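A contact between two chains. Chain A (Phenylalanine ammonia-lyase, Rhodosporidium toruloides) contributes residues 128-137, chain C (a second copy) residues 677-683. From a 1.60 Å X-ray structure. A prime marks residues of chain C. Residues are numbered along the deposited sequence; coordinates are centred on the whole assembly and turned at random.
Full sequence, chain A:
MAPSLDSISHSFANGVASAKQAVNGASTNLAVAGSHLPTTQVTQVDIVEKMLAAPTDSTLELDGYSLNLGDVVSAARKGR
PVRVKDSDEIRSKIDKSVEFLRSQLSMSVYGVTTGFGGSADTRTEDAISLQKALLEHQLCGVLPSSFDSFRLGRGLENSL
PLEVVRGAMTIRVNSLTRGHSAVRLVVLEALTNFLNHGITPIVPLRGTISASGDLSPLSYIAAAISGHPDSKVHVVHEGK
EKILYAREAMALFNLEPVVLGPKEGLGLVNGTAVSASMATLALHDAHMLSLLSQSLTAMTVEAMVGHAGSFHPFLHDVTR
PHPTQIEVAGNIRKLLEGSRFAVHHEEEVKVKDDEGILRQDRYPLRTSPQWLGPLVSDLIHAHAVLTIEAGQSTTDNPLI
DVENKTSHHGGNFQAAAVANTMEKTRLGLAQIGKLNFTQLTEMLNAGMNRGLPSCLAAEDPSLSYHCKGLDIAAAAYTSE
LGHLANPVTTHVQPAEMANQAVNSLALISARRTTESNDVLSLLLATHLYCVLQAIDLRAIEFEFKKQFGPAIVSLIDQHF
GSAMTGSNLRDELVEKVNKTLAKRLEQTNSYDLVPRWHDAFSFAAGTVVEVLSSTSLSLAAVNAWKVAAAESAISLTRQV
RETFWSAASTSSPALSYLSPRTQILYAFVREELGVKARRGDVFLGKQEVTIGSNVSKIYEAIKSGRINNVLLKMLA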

# COMPACT_ATOMS: atom_id res chain seq x y z
N ILE A 128 -10.64 -42.25 -16.00
CA ILE A 128 -11.86 -41.68 -15.42
C ILE A 128 -11.59 -41.35 -13.96
O ILE A 128 -11.95 -40.27 -13.49
CB ILE A 128 -13.06 -42.64 -15.55
CG1 ILE A 128 -13.54 -42.67 -17.01
CG2 ILE A 128 -14.22 -42.21 -14.64
CD1 ILE A 128 -14.61 -43.77 -17.33
N SER A 129 -10.94 -42.27 -13.24
CA SER A 129 -10.61 -42.05 -11.83
C SER A 129 -9.68 -40.85 -11.63
O SER A 129 -9.83 -40.07 -10.67
CB SER A 129 -9.98 -43.32 -11.21
OG SER A 129 -10.99 -44.25 -10.88
N LEU A 130 -8.67 -40.73 -12.49
CA LEU A 130 -7.73 -39.63 -12.40
C LEU A 130 -8.43 -38.29 -12.49
O LEU A 130 -8.14 -37.38 -11.71
CB LEU A 130 -6.70 -39.72 -13.50
CG LEU A 130 -5.70 -38.57 -13.52
CD1 LEU A 130 -4.99 -38.38 -12.18
CD2 LEU A 130 -4.72 -38.85 -14.65
N GLN A 131 -9.38 -38.17 -13.41
CA GLN A 131 -10.08 -36.90 -13.55
C GLN A 131 -10.89 -36.61 -12.29
O GLN A 131 -10.97 -35.47 -11.85
CB GLN A 131 -11.00 -36.85 -14.78
CG GLN A 131 -10.42 -37.45 -16.04
CD GLN A 131 -9.03 -37.00 -16.36
OE1 GLN A 131 -8.71 -35.79 -16.42
NE2 GLN A 131 -8.19 -37.97 -16.59
N LYS A 132 -11.48 -37.65 -11.70
CA LYS A 132 -12.24 -37.46 -10.45
C LYS A 132 -11.33 -37.02 -9.28
O LYS A 132 -11.70 -36.16 -8.47
CB LYS A 132 -13.02 -38.73 -10.12
CG LYS A 132 -14.16 -39.00 -11.10
CD LYS A 132 -14.84 -40.31 -10.78
CE LYS A 132 -16.05 -40.54 -11.70
NZ LYS A 132 -16.66 -41.91 -11.54
N ALA A 133 -10.12 -37.59 -9.21
CA ALA A 133 -9.11 -37.12 -8.24
C ALA A 133 -8.75 -35.67 -8.44
O ALA A 133 -8.53 -34.96 -7.46
CB ALA A 133 -7.86 -37.99 -8.31
N LEU A 134 -8.68 -35.23 -9.69
CA LEU A 134 -8.32 -33.86 -9.95
C LEU A 134 -9.45 -32.96 -9.41
O LEU A 134 -9.15 -31.99 -8.69
CB LEU A 134 -8.10 -33.62 -11.45
CG LEU A 134 -6.84 -34.30 -12.02
CD1 LEU A 134 -6.74 -34.06 -13.54
CD2 LEU A 134 -5.58 -33.81 -11.32
N LEU A 135 -10.72 -33.24 -9.73
CA LEU A 135 -11.82 -32.42 -9.22
C LEU A 135 -11.92 -32.47 -7.70
O LEU A 135 -12.05 -31.45 -7.06
CB LEU A 135 -13.19 -32.77 -9.84
CG LEU A 135 -13.24 -32.73 -11.37
CD1 LEU A 135 -14.62 -32.90 -11.86
CD2 LEU A 135 -12.70 -31.48 -11.93
N GLU A 136 -11.82 -33.69 -7.12
CA GLU A 136 -11.98 -33.87 -5.69
C GLU A 136 -11.23 -32.81 -4.91
O GLU A 136 -11.81 -32.15 -4.08
CB GLU A 136 -11.40 -35.22 -5.26
CG GLU A 136 -11.53 -35.50 -3.77
CD GLU A 136 -10.84 -36.80 -3.32
OE1 GLU A 136 -9.89 -37.25 -3.99
OE2 GLU A 136 -11.26 -37.36 -2.27
N HIS A 137 -9.93 -32.66 -5.17
CA HIS A 137 -9.11 -31.82 -4.31
C HIS A 137 -9.35 -30.35 -4.59
O HIS A 137 -9.05 -29.49 -3.73
CB HIS A 137 -7.63 -32.23 -4.37
CG HIS A 137 -6.89 -31.74 -5.59
ND1 HIS A 137 -6.92 -32.41 -6.79
CD2 HIS A 137 -6.11 -30.65 -5.79
CE1 HIS A 137 -6.16 -31.78 -7.67
NE2 HIS A 137 -5.68 -30.70 -7.10
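Chain C (677-683) ARRGDVF

Residues 128-137 of chain A form an uninterrupted stretch of helix, held by backbone hydrogen bonds such as Glu136 N to Lys132 O (2.8 Å). Chain C reaches this helix with an extended Arg678′, turns through Arg679′ and Gly680′, and then adopts helical backbone angles from Asp681′ to Phe683′. Taken along its sequence, the chain C segment runs from the Glu136 end of the helix back toward Ser129: Arg678′, Gly680′ and Asp681′ gather round Glu136, and Val682′ lies over Ala133 and Ser129. The closest CA atoms, those of Ser129 and Val682′, are 6.0 Å apart. Together the two stretches bury 285 Å².

Glu136 contributes the largest share of this area. Its chi1 and chi2 are both t, so the side chain stands fully extended from the helix and carries its carboxylate into the turn of chain C. There Glu136 OE2 accepts two hydrogen bonds, from Arg678′ NE (2.9 Å), as part of a salt bridge, and from the backbone N of Asp681′ (2.9 Å). Both are nearly straight, with angles of 167° and 162°. The other oxygen is not idle: water 2 donates to Glu136 OE1 (2.8 Å) and accepts from Val682′ N (3.0 Å), so the carboxylate engages two successive backbone amides, one directly and one through water.

Arg678′ is t at chi1, chi2 and chi3, with chi4 at 80° turning the guanidinium so that Glu136 OE2 lies at its edge, near its plane. Arg678′ NH2 donates to Asp681′ OD1 (2.8 Å) in a salt bridge within chain C. The m rotamer of Asp681′ thus places Asp681′ OD1 beside the arginine, although only 3.4 Å from Glu136 OE2; the shared guanidinium offsets this approach of like charges. Asp681′ OD2 receives a hydrogen bond from water 1 (2.8 Å), which also donates to Lys132 O (2.9 Å). Gly680′ has phi/psi of 128/126, where a CB would jam against the preceding carbonyl oxygen; Gly680′ CA packs 3.6 Å from Glu136 OE2.

Val682′, with chi1 t, directs its methyl groups at the helix. Val682′ CG2 lies 3.5 Å from Ser129 O and 4.1 Å from Ala133 CB, the latter an apolar contact, while Val682′ CG1 is 4.0 Å from Ser129 CB. Lys132 starts toward chain C, but its extended chain, m at chi1 and t thereafter, leads the end away. His137, p at chi1, likewise turns its end away, with His137 ND1 donating to Ala133 O (3.1 Å).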

# COMPACT_ATOMS: atom_id res chain seq x y z
N ALA C 677 -12.56 -37.30 8.94
CA ALA C 677 -11.43 -37.61 8.09
C ALA C 677 -11.99 -38.09 6.74
O ALA C 677 -13.10 -38.66 6.67
CB ALA C 677 -10.55 -38.71 8.73
N ARG C 678 -11.22 -37.86 5.68
CA ARG C 678 -11.64 -38.15 4.32
C ARG C 678 -10.79 -39.27 3.77
O ARG C 678 -9.57 -39.10 3.69
CB ARG C 678 -11.47 -36.95 3.41
CG ARG C 678 -12.22 -37.09 2.08
CD ARG C 678 -11.86 -35.97 1.07
NE ARG C 678 -12.74 -36.09 -0.09
CZ ARG C 678 -14.00 -35.65 -0.15
NH1 ARG C 678 -14.54 -34.98 0.85
NH2 ARG C 678 -14.73 -35.91 -1.24
N ARG C 679 -11.40 -40.38 3.34
CA ARG C 679 -10.62 -41.52 2.89
C ARG C 679 -10.13 -41.42 1.44
O ARG C 679 -9.08 -41.92 1.14
CB ARG C 679 -11.35 -42.84 3.12
CG ARG C 679 -10.39 -44.02 3.00
CD ARG C 679 -10.98 -45.28 3.57
NE ARG C 679 -9.99 -46.36 3.62
CZ ARG C 679 -10.21 -47.60 4.01
NH1 ARG C 679 -11.42 -48.01 4.40
NH2 ARG C 679 -9.23 -48.50 4.03
N GLY C 680 -10.93 -40.79 0.55
CA GLY C 680 -10.54 -40.54 -0.83
C GLY C 680 -11.55 -41.03 -1.84
O GLY C 680 -11.94 -42.21 -1.81
N ASP C 681 -11.99 -40.12 -2.73
CA ASP C 681 -13.02 -40.50 -3.71
C ASP C 681 -12.64 -41.71 -4.55
O ASP C 681 -13.52 -42.52 -4.88
CB ASP C 681 -13.33 -39.31 -4.64
CG ASP C 681 -14.12 -38.20 -3.97
OD1 ASP C 681 -14.52 -38.29 -2.79
OD2 ASP C 681 -14.40 -37.22 -4.70
N VAL C 682 -11.39 -41.81 -5.00
CA VAL C 682 -11.00 -42.91 -5.89
C VAL C 682 -11.00 -44.21 -5.12
O VAL C 682 -11.57 -45.22 -5.58
CB VAL C 682 -9.65 -42.64 -6.53
CG1 VAL C 682 -9.17 -43.88 -7.30
CG2 VAL C 682 -9.77 -41.46 -7.45
N PHE C 683 -10.41 -44.18 -3.93
CA PHE C 683 -10.36 -45.40 -3.13
C PHE C 683 -11.77 -45.92 -2.83
O PHE C 683 -12.04 -47.12 -2.91
CB PHE C 683 -9.61 -45.21 -1.80
CG PHE C 683 -9.62 -46.44 -0.95
CD1 PHE C 683 -8.63 -47.39 -1.09
CD2 PHE C 683 -10.66 -46.68 -0.04
CE1 PHE C 683 -8.65 -48.56 -0.35
CE2 PHE C 683 -10.68 -47.86 0.71
CZ PHE C 683 -9.67 -48.79 0.55
O HOH W 1 -14.38 -36.31 -7.37
O HOH W 2 -9.18 -39.91 -4.45